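Long-range contacts in putative sodium:solute symporter (Proteus mirabilis, PDB 5NV9), which uses the sodium gradient to drive uptake of the sialic acid N-acetylneuraminic acid, moving two sodium ions with each substrate: residues 51-56 / 177-182; 56-61 / 255-260; 194-199 / 322-327; 297-302 / 317-322. One frame throughout, in Å; residues are numbered along the deposited sequence.

Contacts 1 and 2 lie at the heart of the symporter, with centres about 8 Å apart. They share Ala-56 and helix 47-58, and Ala-56 O binds the sodium ion that both include. Arg-260 of contact 2 also reaches into contact 1: its NE is 2.9 Å from Ser-53 OG, probably hydrogen-bonded, and its NH2 makes a salt bridge of 3.3 Å with Asp-182 OD2. Segment 56-61 of contact 2 also binds the sialic acid. Contacts 3 and 4 lie toward the periplasm, centres about 11 Å apart. They share Thr-322 and helix 315-323. Contact 3 uses the same long helix, 155-203, as contact 1, but their centres are about 25 Å apart.

Contact 1 of 4, residues 51-56 / 177-182; sequences GVSVFA and GVIWTD. With NA (sodium ion), chain C; NA (sodium ion), chain B.
Ser-53 and Asp-182 join the two helices through one hydrogen bond. Ser-53 OG donates over 2.7 Å to the anti lone pair of Asp-182 OD2, the one turned away from OD1. With OG anti to its backbone N (chi1 178°), the hydroxyl reaches across to the carboxylate.

Both carboxylate oxygens of Asp-182 hold one sodium ion, and OD2 lies 2.3 Å from this metal. Ser-342 O, Ser-345 OG and Ser-346 OG complete the site, the one termed Na3. OD2 therefore serves the metal and Ser-53 together, with Arg-260 close by. This positive surrounding would favour the ionised carboxylate. Ala-56 O binds the other sodium ion at 2.1 Å. That ion occupies Na2, the site conserved in the sodium:solute symporter family. Ser-53 thus acts as a second-shell residue for Na3, while its helix gives a first-shell carbonyl to Na2.

The remaining contacts are van der Waals. Ala-56 CB lies 3.5 Å from Asp-182 O. Ile-179 puts CG1 3.5 Å from Ser-53 OG, and its CG2 meets Ser-53 CB. The backbones come close here: the CA atoms of Ser-53 and Asp-182 are 5.0 Å apart.

The segment axes approach to 8.4 Å and cross at 79°. Both helices belong to the LeuT-fold core. Helix 328-361 supplies the serines of both sodium sites and touches Val-178. Helix 267-301 packs against Val-54 and Phe-55 of helix 47-58.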
# COMPACT_ATOMS: atom_id res chain seq x y z
N GLY A 51 -8.85 -3.93 -10.59
CA GLY A 51 -9.34 -4.05 -9.20
C GLY A 51 -8.57 -5.01 -8.33
O GLY A 51 -8.33 -4.74 -7.17
N VAL A 52 -8.17 -6.16 -8.89
CA VAL A 52 -7.23 -7.05 -8.20
C VAL A 52 -5.84 -6.38 -7.99
O VAL A 52 -5.10 -6.63 -7.00
CB VAL A 52 -7.05 -8.42 -8.95
CG1 VAL A 52 -6.12 -9.31 -8.12
CG2 VAL A 52 -8.43 -9.13 -9.10
N SER A 53 -5.44 -5.62 -8.95
CA SER A 53 -4.17 -4.90 -8.89
C SER A 53 -4.16 -3.83 -7.78
O SER A 53 -3.11 -3.58 -7.16
CB SER A 53 -3.85 -4.22 -10.25
OG SER A 53 -2.63 -3.49 -10.15
N VAL A 54 -5.33 -3.22 -7.55
CA VAL A 54 -5.48 -2.18 -6.48
C VAL A 54 -5.31 -2.89 -5.14
O VAL A 54 -4.58 -2.45 -4.31
CB VAL A 54 -6.89 -1.50 -6.47
CG1 VAL A 54 -7.11 -0.75 -5.17
CG2 VAL A 54 -7.10 -0.57 -7.63
N PHE A 55 -6.00 -4.03 -4.95
CA PHE A 55 -5.90 -4.84 -3.70
C PHE A 55 -4.45 -5.27 -3.45
O PHE A 55 -3.95 -5.14 -2.34
CB PHE A 55 -6.88 -6.03 -3.74
CG PHE A 55 -6.85 -6.92 -2.51
CD1 PHE A 55 -7.39 -6.47 -1.32
CD2 PHE A 55 -6.34 -8.23 -2.56
CE1 PHE A 55 -7.38 -7.27 -0.20
CE2 PHE A 55 -6.33 -9.03 -1.43
CZ PHE A 55 -6.86 -8.55 -0.26
N ALA A 56 -3.77 -5.75 -4.50
CA ALA A 56 -2.39 -6.29 -4.36
C ALA A 56 -1.36 -5.16 -4.16
O ALA A 56 -0.38 -5.35 -3.46
CB ALA A 56 -2.00 -7.16 -5.54
N GLY A 177 2.34 -4.86 -17.39
CA GLY A 177 3.04 -5.91 -16.72
C GLY A 177 3.00 -5.88 -15.21
O GLY A 177 3.02 -6.93 -14.58
N VAL A 178 2.91 -4.68 -14.65
CA VAL A 178 2.79 -4.51 -13.23
C VAL A 178 1.38 -4.97 -12.79
O VAL A 178 1.21 -5.62 -11.75
CB VAL A 178 2.98 -3.03 -12.85
CG1 VAL A 178 2.59 -2.85 -11.43
CG2 VAL A 178 4.44 -2.64 -12.98
N ILE A 179 0.38 -4.64 -13.59
CA ILE A 179 -0.98 -5.00 -13.25
C ILE A 179 -1.19 -6.52 -13.40
O ILE A 179 -1.73 -7.20 -12.51
CB ILE A 179 -1.94 -4.22 -14.10
CG1 ILE A 179 -2.04 -2.79 -13.56
CG2 ILE A 179 -3.31 -4.90 -14.17
CD1 ILE A 179 -2.79 -1.85 -14.50
N TRP A 180 -0.73 -7.08 -14.49
CA TRP A 180 -0.95 -8.54 -14.67
C TRP A 180 -0.13 -9.44 -13.73
O TRP A 180 -0.70 -10.42 -13.23
CB TRP A 180 -0.80 -8.90 -16.11
CG TRP A 180 -1.92 -8.40 -16.97
CD1 TRP A 180 -1.82 -7.47 -17.95
CD2 TRP A 180 -3.31 -8.79 -16.95
NE1 TRP A 180 -3.03 -7.24 -18.53
CE2 TRP A 180 -3.96 -8.04 -17.95
CE3 TRP A 180 -4.05 -9.71 -16.22
CZ2 TRP A 180 -5.31 -8.16 -18.21
CZ3 TRP A 180 -5.38 -9.84 -16.49
CH2 TRP A 180 -5.99 -9.09 -17.48
N THR A 181 1.12 -9.09 -13.41
CA THR A 181 1.77 -9.65 -12.23
C THR A 181 1.03 -9.49 -10.88
O THR A 181 1.01 -10.43 -10.06
CB THR A 181 3.25 -9.18 -12.05
OG1 THR A 181 3.29 -7.76 -11.95
CG2 THR A 181 4.13 -9.64 -13.22
N ASP A 182 0.49 -8.28 -10.64
CA ASP A 182 -0.35 -8.01 -9.48
C ASP A 182 -1.56 -8.93 -9.38
O ASP A 182 -1.93 -9.30 -8.28
CB ASP A 182 -0.92 -6.57 -9.40
CG ASP A 182 0.08 -5.53 -8.98
OD1 ASP A 182 1.19 -5.88 -8.55
OD2 ASP A 182 -0.25 -4.30 -9.11
NA NA C . 1.94 -3.86 -8.43
NA NA B . 1.25 -6.20 -2.36

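Contact 2 of 4, residues 56-61 / 255-260; sequences ATTLSS and QDVVQR. With NA (sodium ion), chain B; SLB (N-acetyl-beta-neuraminic acid), chain D.
Thr-57 reaches from the end of helix 47-58 to Asp-256 and Arg-260. Here the helix breaks, as the first core helix of the LeuT fold does, and the chain is extended before helix 61-73 begins.

At CB the Thr-57 side chain forks. CG2 stands anti to the backbone N and runs to Asp-256, with OD2 3.2 Å and CB 3.6 Å away. The methyl group packs against the carboxylate end, whose OD1 is bonded to Ser-254. The other branch, OG1, lies over one face of the Arg-260 guanidinium, 3.4 Å above its plane and toward the rim. This is contact without a hydrogen bond. OG1 is instead bonded to Ser-346, a ligand of the Na3 sodium, and to Ser-53 O. The guanidinium has its main partner in Ser-53, and NH1 makes a weak bond to Asp-256 O.

Thr-58 adds a second apolar touch. Its CG2 meets Val-257 CG2 at 3.6 Å, methyl to methyl. Its hydroxyl turns to the substrate, with OG1 2.7 Å from O8 of the sialic acid.

The broken helix also exposes backbone groups for binding. Leu-59 O holds the Na2 sodium at 2.3 Å, beside Ala-56 O. Ser-60, the N-cap of helix 61-73, grips the substrate carboxylate at both oxygens; Arg-135 is another partner of this substrate. Ser-60 OG donates to O1B at 2.8 Å. Ser-60 N donates to O1A at 3.0 Å, nearly straight at 174°.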
# COMPACT_ATOMS: atom_id res chain seq x y z
N ALA A 56 -3.77 -5.75 -4.50
CA ALA A 56 -2.39 -6.29 -4.36
C ALA A 56 -1.36 -5.16 -4.16
O ALA A 56 -0.38 -5.35 -3.46
CB ALA A 56 -2.00 -7.16 -5.54
N THR A 57 -1.60 -4.01 -4.75
CA THR A 57 -0.81 -2.77 -4.53
C THR A 57 -0.91 -2.37 -3.05
O THR A 57 0.09 -2.14 -2.44
CB THR A 57 -1.30 -1.62 -5.48
OG1 THR A 57 -1.01 -1.94 -6.85
CG2 THR A 57 -0.66 -0.19 -5.16
N THR A 58 -2.11 -2.34 -2.45
CA THR A 58 -2.25 -1.83 -1.06
C THR A 58 -1.80 -2.83 -0.01
O THR A 58 -1.23 -2.45 1.02
CB THR A 58 -3.69 -1.38 -0.73
OG1 THR A 58 -4.58 -2.48 -0.95
CG2 THR A 58 -4.12 -0.22 -1.60
N LEU A 59 -2.01 -4.12 -0.27
CA LEU A 59 -1.72 -5.19 0.69
C LEU A 59 -0.36 -5.77 0.44
O LEU A 59 -0.17 -6.48 -0.53
CB LEU A 59 -2.73 -6.33 0.58
CG LEU A 59 -2.82 -7.25 1.80
CD1 LEU A 59 -4.14 -8.02 1.82
CD2 LEU A 59 -1.66 -8.20 1.87
N SER A 60 0.53 -5.53 1.39
CA SER A 60 1.96 -5.85 1.25
C SER A 60 2.37 -6.83 2.34
O SER A 60 1.53 -7.38 3.07
CB SER A 60 2.75 -4.55 1.31
OG SER A 60 3.00 -4.12 2.62
N SER A 61 3.66 -7.05 2.49
CA SER A 61 4.16 -7.85 3.60
C SER A 61 3.89 -7.26 4.96
O SER A 61 3.95 -7.96 5.96
CB SER A 61 5.64 -8.09 3.40
OG SER A 61 6.29 -6.85 3.45
N GLN A 255 -0.86 8.07 -5.69
CA GLN A 255 -0.71 7.73 -7.09
C GLN A 255 -0.75 6.24 -7.39
O GLN A 255 -1.18 5.86 -8.48
CB GLN A 255 0.58 8.36 -7.62
CG GLN A 255 0.93 7.98 -9.07
CD GLN A 255 -0.02 8.52 -10.15
OE1 GLN A 255 -1.01 9.22 -9.85
NE2 GLN A 255 0.21 8.11 -11.39
N ASP A 256 -0.25 5.39 -6.48
CA ASP A 256 -0.22 3.92 -6.76
C ASP A 256 -1.64 3.33 -6.96
O ASP A 256 -1.82 2.45 -7.79
CB ASP A 256 0.61 3.14 -5.72
CG ASP A 256 0.10 3.30 -4.29
OD1 ASP A 256 -0.51 4.38 -3.90
OD2 ASP A 256 0.36 2.34 -3.53
N VAL A 257 -2.63 3.84 -6.23
CA VAL A 257 -4.01 3.43 -6.41
C VAL A 257 -4.74 4.23 -7.52
O VAL A 257 -5.34 3.66 -8.45
CB VAL A 257 -4.73 3.47 -5.07
CG1 VAL A 257 -6.24 3.33 -5.27
CG2 VAL A 257 -4.24 2.33 -4.20
N VAL A 258 -4.60 5.54 -7.48
CA VAL A 258 -5.29 6.44 -8.37
C VAL A 258 -4.96 6.14 -9.81
O VAL A 258 -5.79 6.21 -10.70
CB VAL A 258 -4.98 7.96 -8.07
CG1 VAL A 258 -5.62 8.81 -9.12
CG2 VAL A 258 -5.55 8.37 -6.74
N GLN A 259 -3.72 5.77 -10.07
CA GLN A 259 -3.33 5.29 -11.41
C GLN A 259 -4.20 4.17 -11.98
O GLN A 259 -4.44 4.11 -13.20
CB GLN A 259 -1.88 4.82 -11.36
CG GLN A 259 -1.07 5.15 -12.59
CD GLN A 259 0.31 4.56 -12.50
OE1 GLN A 259 0.85 4.45 -11.38
NE2 GLN A 259 0.90 4.13 -13.65
N ARG A 260 -4.69 3.27 -11.13
CA ARG A 260 -5.58 2.19 -11.61
C ARG A 260 -6.95 2.68 -12.05
O ARG A 260 -7.64 1.95 -12.73
CB ARG A 260 -5.76 1.10 -10.56
CG ARG A 260 -4.70 0.03 -10.58
CD ARG A 260 -3.47 0.43 -9.81
NE ARG A 260 -2.40 -0.56 -9.99
CZ ARG A 260 -1.10 -0.28 -10.04
NH1 ARG A 260 -0.68 0.96 -9.89
NH2 ARG A 260 -0.23 -1.23 -10.27
NA NA B . 1.25 -6.20 -2.36
C1 SLB D . -0.19 -2.84 3.66
C2 SLB D . -1.35 -1.92 3.92
C3 SLB D . -1.21 -1.34 5.31
C4 SLB D . -2.47 -0.56 5.75
C5 SLB D . -3.62 -1.56 5.69
C6 SLB D . -3.74 -2.13 4.26
C7 SLB D . -4.85 -3.17 4.08
C8 SLB D . -4.89 -3.70 2.67
C9 SLB D . -6.10 -4.61 2.45
C10 SLB D . -5.62 -1.36 7.12
C11 SLB D . -7.03 -0.81 7.12
N5 SLB D . -4.89 -0.93 6.08
O1A SLB D . -0.33 -4.08 3.91
O1B SLB D . 0.91 -2.32 3.24
O2 SLB D . -1.42 -0.85 2.94
O4 SLB D . -2.32 -0.05 7.13
O6 SLB D . -2.52 -2.77 3.89
O7 SLB D . -4.64 -4.30 4.93
O8 SLB D . -4.92 -2.62 1.75
O9 SLB D . -7.36 -3.89 2.56
O10 SLB D . -5.21 -2.17 7.96

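Contact 3 of 4, residues 194-199 / 322-327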
# COMPACT_ATOMS: atom_id res chain seq x y z
N VAL A 194 -5.87 -18.22 2.77
CA VAL A 194 -6.97 -19.15 3.06
C VAL A 194 -6.39 -20.55 3.42
O VAL A 194 -6.90 -21.28 4.33
CB VAL A 194 -7.90 -19.26 1.86
CG1 VAL A 194 -8.84 -20.43 2.01
CG2 VAL A 194 -8.66 -17.96 1.68
N LEU A 195 -5.31 -20.91 2.73
CA LEU A 195 -4.74 -22.23 2.88
C LEU A 195 -4.03 -22.36 4.24
O LEU A 195 -4.06 -23.41 4.85
CB LEU A 195 -3.76 -22.50 1.74
CG LEU A 195 -3.20 -23.92 1.75
CD1 LEU A 195 -4.27 -24.98 1.50
CD2 LEU A 195 -2.10 -23.96 0.73
N ILE A 196 -3.35 -21.30 4.66
CA ILE A 196 -2.70 -21.22 6.03
C ILE A 196 -3.77 -21.40 7.10
O ILE A 196 -3.63 -22.21 8.02
CB ILE A 196 -1.99 -19.88 6.26
CG1 ILE A 196 -0.75 -19.75 5.35
CG2 ILE A 196 -1.58 -19.77 7.73
CD1 ILE A 196 -0.24 -18.33 5.17
N PHE A 197 -4.85 -20.66 6.96
CA PHE A 197 -5.94 -20.78 7.92
C PHE A 197 -6.42 -22.25 8.05
O PHE A 197 -6.42 -22.82 9.13
CB PHE A 197 -7.13 -19.88 7.56
CG PHE A 197 -8.22 -19.95 8.59
CD1 PHE A 197 -7.97 -19.52 9.89
CD2 PHE A 197 -9.43 -20.51 8.28
CE1 PHE A 197 -8.97 -19.60 10.85
CE2 PHE A 197 -10.42 -20.63 9.23
CZ PHE A 197 -10.20 -20.18 10.53
N ILE A 198 -6.80 -22.83 6.94
CA ILE A 198 -7.23 -24.22 6.89
C ILE A 198 -6.31 -25.24 7.58
O ILE A 198 -6.79 -26.09 8.37
CB ILE A 198 -7.47 -24.64 5.42
CG1 ILE A 198 -8.73 -23.93 4.92
CG2 ILE A 198 -7.66 -26.17 5.32
CD1 ILE A 198 -8.82 -23.88 3.42
N MSE A 199 -5.02 -25.14 7.29
CA MSE A 199 -4.02 -25.97 7.86
C MSE A 199 -3.90 -25.81 9.34
O MSE A 199 -3.66 -26.82 10.04
CB MSE A 199 -2.65 -25.71 7.22
CG MSE A 199 -2.77 -25.93 5.69
SE MSE A 199 -1.38 -27.15 4.95
CE MSE A 199 -1.86 -28.55 6.25
N THR A 322 7.78 -24.66 9.90
CA THR A 322 7.89 -25.82 10.77
C THR A 322 6.71 -26.73 10.62
O THR A 322 6.85 -27.90 10.89
CB THR A 322 8.07 -25.46 12.27
OG1 THR A 322 6.96 -24.67 12.76
CG2 THR A 322 9.35 -24.70 12.49
N GLU A 323 5.53 -26.22 10.24
CA GLU A 323 4.33 -27.09 10.24
C GLU A 323 3.64 -27.35 8.91
O GLU A 323 2.64 -28.09 8.89
CB GLU A 323 3.22 -26.52 11.13
CG GLU A 323 3.60 -26.23 12.58
CD GLU A 323 3.97 -27.42 13.41
OE1 GLU A 323 3.62 -28.57 13.05
OE2 GLU A 323 4.59 -27.19 14.48
N MSE A 324 4.03 -26.68 7.85
CA MSE A 324 3.34 -26.88 6.58
C MSE A 324 4.16 -27.82 5.76
O MSE A 324 5.43 -27.85 5.84
CB MSE A 324 3.00 -25.55 5.83
CG MSE A 324 1.71 -25.03 6.43
SE MSE A 324 1.54 -23.15 5.96
CE MSE A 324 -0.09 -23.49 4.90
N PRO A 325 3.48 -28.62 4.94
CA PRO A 325 4.25 -29.69 4.26
C PRO A 325 5.06 -29.18 3.11
O PRO A 325 4.79 -28.08 2.57
CB PRO A 325 3.18 -30.67 3.78
CG PRO A 325 1.90 -29.90 3.77
CD PRO A 325 2.02 -28.73 4.71
N ILE A 326 6.03 -29.99 2.73
CA ILE A 326 6.85 -29.72 1.58
C ILE A 326 5.97 -29.38 0.33
O ILE A 326 4.81 -29.87 0.18
CB ILE A 326 7.79 -30.92 1.33
CG1 ILE A 326 8.75 -30.66 0.18
CG2 ILE A 326 7.01 -32.20 1.03
CD1 ILE A 326 9.97 -31.53 0.26
N GLY A 327 6.52 -28.54 -0.56
CA GLY A 327 5.75 -28.02 -1.73
C GLY A 327 4.78 -26.91 -1.29
O GLY A 327 4.85 -25.76 -1.78
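Met-324 points its side chain into helix 155-203 between Ile-196 and Met-199. It is the first residue to leave helical geometry after helix 315-323, in the short linker that leads to helix 328-361. The contact joins the link between helices 315-323 and 328-361 of this LeuT-fold protein to the long helix 155-203. Both methionines are selenomethionines in the crystal.

Met-324 has the most surface buried. Its CG lies anti to the carbonyl carbon, and the chain then bends at chi3 (116°), which places CE. This methyl does most of the touching. It sits 3.6 Å from Ile-196 CA, close upon the helix backbone, and 4.0 Å from Leu-195 O. The Ile-196 side chain crosses that of Met-324 at about a right angle, bringing CG1 within 3.8 Å of CE. Leu-195 adds a looser touch through its CG.

Met-199, one helical turn after Leu-195, closes the other side of the contact. Its side chain crosses that of Met-324 obliquely, and its CG is 3.7 Å from Met-324 CE. Met-199 also bends at chi2 and chi3. Its selenium is 3.9 Å from the same Met-324 CE.

Ile-332 of helix 328-361 touches both Ile-196 and Met-324, and Ile-291 of helix 267-301 backs Ile-196. Lys-203, farther along helix 155-203, is hydrogen-bonded to Glu-323 O. At the surface Met-199 and Pro-325 meet tip to tip, with SE 3.8 Å from CD of the proline ring.

Contact 4 of 4, residues 297-302 / 317-322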
# COMPACT_ATOMS: atom_id res chain seq x y z
N VAL A 297 -4.34 -19.99 19.43
CA VAL A 297 -4.89 -21.24 19.94
C VAL A 297 -3.92 -22.40 19.75
O VAL A 297 -3.69 -23.19 20.66
CB VAL A 297 -6.26 -21.54 19.38
CG1 VAL A 297 -6.79 -22.84 19.95
CG2 VAL A 297 -7.20 -20.41 19.71
N TYR A 298 -3.29 -22.48 18.58
CA TYR A 298 -2.39 -23.54 18.33
C TYR A 298 -1.21 -23.54 19.30
O TYR A 298 -0.85 -24.59 19.81
CB TYR A 298 -1.90 -23.57 16.89
CG TYR A 298 -0.89 -24.66 16.58
CD1 TYR A 298 -1.27 -25.99 16.33
CD2 TYR A 298 0.46 -24.36 16.53
CE1 TYR A 298 -0.33 -26.97 16.06
CE2 TYR A 298 1.39 -25.33 16.26
CZ TYR A 298 1.01 -26.62 16.00
OH TYR A 298 2.03 -27.53 15.71
N TYR A 299 -0.59 -22.39 19.58
CA TYR A 299 0.57 -22.42 20.46
C TYR A 299 0.24 -22.41 21.96
O TYR A 299 1.13 -22.63 22.76
CB TYR A 299 1.58 -21.31 20.06
CG TYR A 299 2.28 -21.64 18.78
CD1 TYR A 299 3.29 -22.62 18.73
CD2 TYR A 299 1.97 -20.98 17.61
CE1 TYR A 299 3.94 -22.95 17.53
CE2 TYR A 299 2.63 -21.25 16.42
CZ TYR A 299 3.61 -22.25 16.36
OH TYR A 299 4.21 -22.55 15.13
N GLN A 300 -1.02 -22.16 22.33
CA GLN A 300 -1.54 -22.44 23.65
C GLN A 300 -1.74 -23.95 23.86
O GLN A 300 -1.63 -24.41 24.96
CB GLN A 300 -2.88 -21.77 23.85
CG GLN A 300 -2.79 -20.25 24.00
CD GLN A 300 -2.10 -19.85 25.29
OE1 GLN A 300 -0.99 -19.39 25.27
NE2 GLN A 300 -2.77 -20.02 26.38
N GLN A 301 -2.11 -24.68 22.80
CA GLN A 301 -2.20 -26.15 22.83
C GLN A 301 -0.88 -26.80 22.72
O GLN A 301 -0.77 -27.96 23.04
CB GLN A 301 -3.07 -26.67 21.72
CG GLN A 301 -4.54 -26.41 21.96
CD GLN A 301 -5.37 -27.02 20.89
OE1 GLN A 301 -4.85 -27.57 19.91
NE2 GLN A 301 -6.65 -26.95 21.06
N ASN A 302 0.12 -26.09 22.25
CA ASN A 302 1.46 -26.67 22.08
C ASN A 302 2.53 -25.76 22.61
O ASN A 302 3.40 -25.32 21.84
CB ASN A 302 1.71 -26.90 20.62
CG ASN A 302 0.72 -27.88 20.03
OD1 ASN A 302 0.91 -29.09 20.20
ND2 ASN A 302 -0.31 -27.40 19.36
N PRO A 317 5.62 -16.93 10.28
CA PRO A 317 6.63 -17.64 9.48
C PRO A 317 7.17 -18.91 10.13
O PRO A 317 7.54 -19.85 9.41
CB PRO A 317 7.78 -16.64 9.36
CG PRO A 317 7.34 -15.36 10.00
CD PRO A 317 5.90 -15.49 10.38
N LEU A 318 7.27 -18.90 11.45
CA LEU A 318 7.64 -20.08 12.20
C LEU A 318 6.71 -21.22 11.93
O LEU A 318 7.19 -22.32 11.61
CB LEU A 318 7.63 -19.80 13.71
CG LEU A 318 8.08 -21.05 14.49
CD1 LEU A 318 9.57 -21.27 14.24
CD2 LEU A 318 7.77 -20.95 15.97
N PHE A 319 5.40 -20.99 12.07
CA PHE A 319 4.41 -22.00 11.71
C PHE A 319 4.51 -22.49 10.26
O PHE A 319 4.45 -23.70 10.01
CB PHE A 319 2.99 -21.51 11.95
CG PHE A 319 1.94 -22.55 11.68
CD1 PHE A 319 1.42 -22.73 10.40
CD2 PHE A 319 1.44 -23.35 12.69
CE1 PHE A 319 0.45 -23.70 10.16
CE2 PHE A 319 0.46 -24.32 12.45
CZ PHE A 319 -0.04 -24.48 11.19
N ILE A 320 4.71 -21.59 9.32
CA ILE A 320 4.81 -22.00 7.94
C ILE A 320 5.95 -22.96 7.69
O ILE A 320 5.78 -23.99 7.05
CB ILE A 320 4.98 -20.82 6.99
CG1 ILE A 320 3.70 -19.96 7.00
CG2 ILE A 320 5.34 -21.31 5.58
CD1 ILE A 320 3.96 -18.50 6.64
N VAL A 321 7.11 -22.62 8.21
CA VAL A 321 8.29 -23.37 7.88
C VAL A 321 8.39 -24.65 8.71
O VAL A 321 9.01 -25.63 8.25
CB VAL A 321 9.52 -22.49 8.04
CG1 VAL A 321 10.79 -23.28 7.94
CG2 VAL A 321 9.49 -21.43 6.93
N THR A 322 7.78 -24.66 9.90
CA THR A 322 7.89 -25.82 10.77
C THR A 322 6.71 -26.73 10.62
O THR A 322 6.85 -27.90 10.89
CB THR A 322 8.07 -25.46 12.27
OG1 THR A 322 6.96 -24.67 12.76
CG2 THR A 322 9.35 -24.70 12.49
O HOH W 1 5.77 -24.78 15.20
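Tyr-298 and Phe-319 form a T-shaped pair, with the edge of Phe-319 turned to the face of Tyr-298. The planes stand at 89° and the centroids are 5.4 Å apart. Phe-319 CE2 lies over the centre of the Tyr-298 ring, 4.0 Å above its plane. On the opposite face Asn-302 ND2 sits toward the rim, and at the edge is Tyr-299 CD2. The Tyr-299 ring has Tyr-298 CD2 over the centre of one face and a water in plane at its edge.

These residues join the C-terminal end of helix 267-301 to the short helix 315-323. The two are linked by a periplasmic loop of the LeuT fold, away from the substrate and sodium sites. Asn-302 ND2, just past this first helix, donates to Tyr-298 O at 2.9 Å.

Tyr-299 OH reaches the second helix near its backbone, 3.5 Å from Phe-319 CA and close to the ring edge of Phe-319. It is 2.7 Å from the water. The water donates to Thr-322 OG1, also at 2.7 Å. That hydroxyl in turn donates to Leu-318 O over 2.6 Å, from the face of the carbonyl plane opposite to Thr-322 N.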